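Local coordinates for protein beta-agarase (Persicobacter, PDB 6AII) that probably hydrolyses beta-1,4 linkages of agarose to release neoagarobiose, as a GH16 family beta-agarase with a bound calcium ion, at residues Arg82-His93 and Asp290-Asp301. Numbering follows the deposited sequence.
Sequences RNGNTKTFRNSH and DWNALAGRYPTD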
loop_
_atom_site.group_PDB
_atom_site.type_symbol
_atom_site.label_atom_id
_atom_site.label_comp_id
_atom_site.label_asym_id
_atom_site.label_seq_id
_atom_site.Cartn_x
_atom_site.Cartn_y
_atom_site.Cartn_z
ATOM N N ARG A 82 -0.979 8.175 20.529
ATOM C CA ARG A 82 -1.896 7.525 21.506
ATOM C C ARG A 82 -2.284 8.530 22.580
ATOM O O ARG A 82 -1.447 8.872 23.433
ATOM C CB ARG A 82 -1.266 6.246 22.062
ATOM C CG ARG A 82 -2.182 5.523 23.055
ATOM C CD ARG A 82 -1.700 4.142 23.357
ATOM N NE ARG A 82 -1.775 3.244 22.233
ATOM C CZ ARG A 82 -0.997 2.204 22.048
ATOM N NH1 ARG A 82 -0.123 1.860 22.993
ATOM N NH2 ARG A 82 -1.051 1.546 20.883
ATOM N N ASN A 83 -3.555 8.841 22.603
ATOM C CA ASN A 83 -4.077 9.811 23.638
ATOM C C ASN A 83 -4.628 9.052 24.850
ATOM O O ASN A 83 -5.015 9.715 25.808
ATOM C CB ASN A 83 -5.108 10.761 23.065
ATOM C CG ASN A 83 -6.314 10.104 22.461
ATOM O OD1 ASN A 83 -6.651 8.991 22.860
ATOM N ND2 ASN A 83 -6.917 10.775 21.506
ATOM N N GLY A 84 -4.686 7.718 24.856
ATOM C CA GLY A 84 -5.223 6.996 25.975
ATOM C C GLY A 84 -6.685 6.595 25.837
ATOM O O GLY A 84 -7.125 5.708 26.626
ATOM N N ASN A 85 -7.412 7.131 24.888
ATOM C CA ASN A 85 -8.803 6.753 24.663
ATOM C C ASN A 85 -8.877 5.313 24.175
ATOM O O ASN A 85 -7.927 4.817 23.523
ATOM C CB ASN A 85 -9.493 7.652 23.659
ATOM C CG ASN A 85 -9.690 9.059 24.158
ATOM O OD1 ASN A 85 -9.520 9.289 25.341
ATOM N ND2 ASN A 85 -9.907 9.958 23.232
ATOM N N THR A 86 -9.943 4.585 24.559
ATOM C CA THR A 86 -10.160 3.215 24.089
ATOM C C THR A 86 -11.014 3.252 22.854
ATOM O O THR A 86 -11.831 4.191 22.573
ATOM C CB THR A 86 -10.841 2.342 25.186
ATOM O OG1 THR A 86 -12.140 2.928 25.330
ATOM C CG2 THR A 86 -9.988 2.236 26.414
ATOM N N LYS A 87 -10.866 2.183 22.034
ATOM C CA LYS A 87 -11.775 1.900 20.994
ATOM C C LYS A 87 -12.217 0.425 21.024
ATOM O O LYS A 87 -11.439 -0.492 21.302
ATOM C CB LYS A 87 -11.226 2.247 19.607
ATOM C CG LYS A 87 -12.125 1.901 18.445
ATOM C CD LYS A 87 -11.686 2.448 17.092
ATOM C CE LYS A 87 -12.639 2.091 15.997
ATOM N NZ LYS A 87 -12.157 2.435 14.633
ATOM N N THR A 88 -13.523 0.247 20.810
ATOM C CA THR A 88 -14.181 -1.043 20.769
ATOM C C THR A 88 -14.421 -1.437 19.318
ATOM O O THR A 88 -14.914 -0.629 18.542
ATOM C CB THR A 88 -15.449 -1.018 21.624
ATOM O OG1 THR A 88 -15.067 -0.706 22.956
ATOM C CG2 THR A 88 -16.117 -2.371 21.596
ATOM N N PHE A 89 -13.998 -2.623 18.900
ATOM C CA PHE A 89 -14.026 -3.027 17.512
ATOM C C PHE A 89 -14.378 -4.494 17.343
ATOM O O PHE A 89 -14.198 -5.300 18.281
ATOM C CB PHE A 89 -12.651 -2.779 16.871
ATOM C CG PHE A 89 -11.544 -3.526 17.595
ATOM C CD1 PHE A 89 -10.897 -3.011 18.713
ATOM C CD2 PHE A 89 -11.180 -4.786 17.139
ATOM C CE1 PHE A 89 -9.887 -3.721 19.330
ATOM C CE2 PHE A 89 -10.178 -5.500 17.778
ATOM C CZ PHE A 89 -9.544 -4.968 18.870
ATOM N N ARG A 90 -14.831 -4.853 16.160
ATOM C CA ARG A 90 -15.294 -6.231 15.897
ATOM C C ARG A 90 -14.105 -7.055 15.415
ATOM O O ARG A 90 -13.315 -6.603 14.604
ATOM C CB ARG A 90 -16.440 -6.150 14.870
ATOM C CG ARG A 90 -17.582 -7.142 15.014
ATOM C CD ARG A 90 -18.732 -6.916 14.014
ATOM N NE ARG A 90 -19.576 -5.714 14.250
ATOM C CZ ARG A 90 -20.892 -5.704 14.606
ATOM N NH1 ARG A 90 -21.576 -4.540 14.701
ATOM N NH2 ARG A 90 -21.488 -6.867 14.882
ATOM N N ASN A 91 -13.964 -8.242 15.959
ATOM C CA ASN A 91 -13.066 -9.272 15.401
ATOM C C ASN A 91 -13.692 -9.832 14.115
ATOM O O ASN A 91 -14.730 -10.506 14.139
ATOM C CB ASN A 91 -12.789 -10.348 16.437
ATOM C CG ASN A 91 -11.896 -11.445 15.893
ATOM O OD1 ASN A 91 -11.425 -11.370 14.776
ATOM N ND2 ASN A 91 -11.659 -12.459 16.680
ATOM N N SER A 92 -13.145 -9.486 12.969
ATOM C CA SER A 92 -13.752 -9.851 11.681
ATOM C C SER A 92 -13.837 -11.390 11.520
ATOM O O SER A 92 -14.611 -11.888 10.681
ATOM C CB SER A 92 -12.992 -9.248 10.535
ATOM O OG SER A 92 -11.666 -9.742 10.590
ATOM N N HIS A 93 -13.080 -12.157 12.286
ATOM C CA HIS A 93 -13.053 -13.600 12.068
ATOM C C HIS A 93 -14.246 -14.260 12.776
ATOM O O HIS A 93 -14.591 -15.414 12.460
ATOM C CB HIS A 93 -11.708 -14.192 12.526
ATOM C CG HIS A 93 -10.528 -13.745 11.705
ATOM N ND1 HIS A 93 -9.355 -14.474 11.623
ATOM C CD2 HIS A 93 -10.327 -12.649 10.930
ATOM C CE1 HIS A 93 -8.487 -13.840 10.854
ATOM N NE2 HIS A 93 -9.056 -12.714 10.419
ATOM N N ASP A 290 -7.714 -5.672 13.245
ATOM C CA ASP A 290 -8.242 -6.477 14.338
ATOM C C ASP A 290 -7.379 -7.706 14.644
ATOM O O ASP A 290 -7.000 -7.870 15.785
ATOM C CB ASP A 290 -9.672 -6.969 14.012
ATOM C CG ASP A 290 -9.956 -7.716 12.711
ATOM O OD1 ASP A 290 -9.073 -7.966 11.879
ATOM O OD2 ASP A 290 -11.124 -7.880 12.426
ATOM N N TRP A 291 -7.025 -8.447 13.585
ATOM C CA TRP A 291 -6.292 -9.775 13.724
ATOM C C TRP A 291 -4.901 -9.519 14.360
ATOM O O TRP A 291 -4.518 -10.143 15.364
ATOM C CB TRP A 291 -6.214 -10.518 12.363
ATOM C CG TRP A 291 -5.684 -9.788 11.149
ATOM C CD1 TRP A 291 -6.375 -8.932 10.320
ATOM C CD2 TRP A 291 -4.394 -9.940 10.532
ATOM N NE1 TRP A 291 -5.589 -8.499 9.280
ATOM C CE2 TRP A 291 -4.360 -9.101 9.386
ATOM C CE3 TRP A 291 -3.245 -10.683 10.843
ATOM C CZ2 TRP A 291 -3.222 -8.988 8.573
ATOM C CZ3 TRP A 291 -2.117 -10.544 10.050
ATOM C CH2 TRP A 291 -2.114 -9.726 8.915
ATOM N N ASN A 292 -4.264 -8.470 13.906
ATOM C CA ASN A 292 -2.974 -8.161 14.446
ATOM C C ASN A 292 -3.095 -7.658 15.900
ATOM O O ASN A 292 -2.336 -8.035 16.772
ATOM C CB ASN A 292 -2.203 -7.179 13.568
ATOM C CG ASN A 292 -1.578 -7.823 12.345
ATOM O OD1 ASN A 292 -0.852 -8.818 12.457
ATOM N ND2 ASN A 292 -1.794 -7.220 11.181
ATOM N N ALA A 293 -4.003 -6.712 16.127
ATOM C CA ALA A 293 -4.098 -6.103 17.440
ATOM C C ALA A 293 -4.485 -7.139 18.503
ATOM O O ALA A 293 -3.844 -7.106 19.583
ATOM C CB ALA A 293 -5.078 -4.987 17.424
ATOM N N LEU A 294 -5.381 -8.056 18.110
ATOM C CA LEU A 294 -5.831 -9.053 19.127
ATOM C C LEU A 294 -4.702 -10.039 19.463
ATOM O O LEU A 294 -4.645 -10.602 20.587
ATOM C CB LEU A 294 -7.074 -9.759 18.593
ATOM C CG LEU A 294 -8.369 -8.923 18.541
ATOM C CD1 LEU A 294 -9.455 -9.606 17.741
ATOM C CD2 LEU A 294 -8.801 -8.570 19.940
ATOM N N ALA A 295 -3.759 -10.174 18.549
ATOM C CA ALA A 295 -2.578 -11.039 18.739
ATOM C C ALA A 295 -1.487 -10.350 19.559
ATOM O O ALA A 295 -0.487 -11.025 19.910
ATOM C CB ALA A 295 -2.082 -11.506 17.358
ATOM N N GLY A 296 -1.590 -9.017 19.832
ATOM C CA GLY A 296 -0.598 -8.294 20.521
ATOM C C GLY A 296 0.394 -7.598 19.577
ATOM O O GLY A 296 1.299 -6.880 20.063
ATOM N N ARG A 297 0.147 -7.748 18.259
ATOM C CA ARG A 297 0.975 -7.067 17.227
ATOM C C ARG A 297 0.372 -5.665 17.013
ATOM O O ARG A 297 -0.229 -5.331 16.006
ATOM C CB ARG A 297 1.035 -7.922 15.965
ATOM C CG ARG A 297 1.829 -9.219 16.157
ATOM C CD ARG A 297 1.955 -10.096 14.916
ATOM N NE ARG A 297 0.683 -10.375 14.322
ATOM C CZ ARG A 297 0.003 -11.511 14.420
ATOM N NH1 ARG A 297 0.424 -12.466 15.239
ATOM N NH2 ARG A 297 -1.060 -11.678 13.666
ATOM N N TYR A 298 0.742 -4.826 17.958
ATOM C CA TYR A 298 0.136 -3.572 18.194
ATOM C C TYR A 298 1.106 -2.742 19.043
ATOM O O TYR A 298 1.712 -3.291 19.971
ATOM C CB TYR A 298 -1.136 -3.890 19.021
ATOM C CG TYR A 298 -2.032 -2.715 19.218
ATOM C CD1 TYR A 298 -2.430 -2.235 20.460
ATOM C CD2 TYR A 298 -2.412 -2.016 18.072
ATOM C CE1 TYR A 298 -3.329 -1.185 20.558
ATOM C CE2 TYR A 298 -3.244 -0.916 18.158
ATOM C CZ TYR A 298 -3.733 -0.524 19.396
ATOM O OH TYR A 298 -4.520 0.568 19.344
ATOM N N PRO A 299 1.333 -1.444 18.772
ATOM C CA PRO A 299 2.402 -0.744 19.561
ATOM C C PRO A 299 2.131 -0.701 21.068
ATOM O O PRO A 299 0.982 -0.457 21.460
ATOM C CB PRO A 299 2.407 0.657 19.015
ATOM C CG PRO A 299 1.905 0.491 17.598
ATOM C CD PRO A 299 0.815 -0.542 17.759
ATOM N N THR A 300 3.129 -1.055 21.828
ATOM C CA THR A 300 3.013 -0.875 23.304
ATOM C C THR A 300 3.120 0.608 23.602
ATOM O O THR A 300 3.666 1.366 22.859
ATOM C CB THR A 300 4.076 -1.667 24.057
ATOM O OG1 THR A 300 5.378 -1.190 23.730
ATOM C CG2 THR A 300 4.029 -3.135 23.730
ATOM N N ASP A 301 2.707 1.015 24.823
ATOM C CA ASP A 301 2.978 2.365 25.271
ATOM C C ASP A 301 4.472 2.668 25.291
ATOM O O ASP A 301 4.885 3.771 24.887
ATOM C CB ASP A 301 2.398 2.534 26.684
ATOM C CG ASP A 301 0.886 2.573 26.777
ATOM O OD1 ASP A 301 0.180 2.535 25.732
ATOM O OD2 ASP A 301 0.408 2.684 27.953
#
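Arg82 reaches across to the 298-301 segment, which leads into helix 301-306, and holds it with the outer end of its guanidinium. Arg82 NH1 and NH2 both donate to Pro299 O, at 3.0 and 2.9 Å, and come from the same face of that carbonyl. Arg82 NH1 also forms a salt bridge with Asp301 OD1 (2.8 Å), approaching that oxygen nearly along its C-O axis. Both acceptors lie close to the guanidinium plane, which should limit its rotation. Arg82 NH2 also sits over one face of the Tyr298 ring, 3.6 Å from Tyr298 CE1, with the two planes 28° apart. Thr103 of strand 97-110 bonds to both Arg82 NH2 and Tyr298 OH.

At the other end, Asp290 OD2 takes two bonds from Ser92. Ser92 N donates to Asp290 OD2 from above the carboxylate plane (2.6 Å). Ser92 OG reaches Asp290 OD2 from the syn side, somewhat out of plane (2.7 Å). Asp290 CG stands between its backbone N and carbonyl carbon (chi1 53°), which turns the carboxylate toward Ser92.

Between these polar ends, buried Phe89 forms the tight side. It points at the helix, and Phe89 CZ meets Leu294 CD2 at 3.8 Å. Leu100 of strand 97-110 also touches the Phe89 side chain. Leu294 lies at the solvent margin, its CD1 resting on the Asn91 amide. The loose edge is exposed His93, whose NE2 approaches Trp291 CB at 4.1 Å.

Strand 86-90 pairs antiparallel with strand 97-110. The contact thus packs an edge hairpin against the short helix that follows strand 280-287, on the rim of the beta-sandwich (jelly-roll) fold of GH16 enzymes.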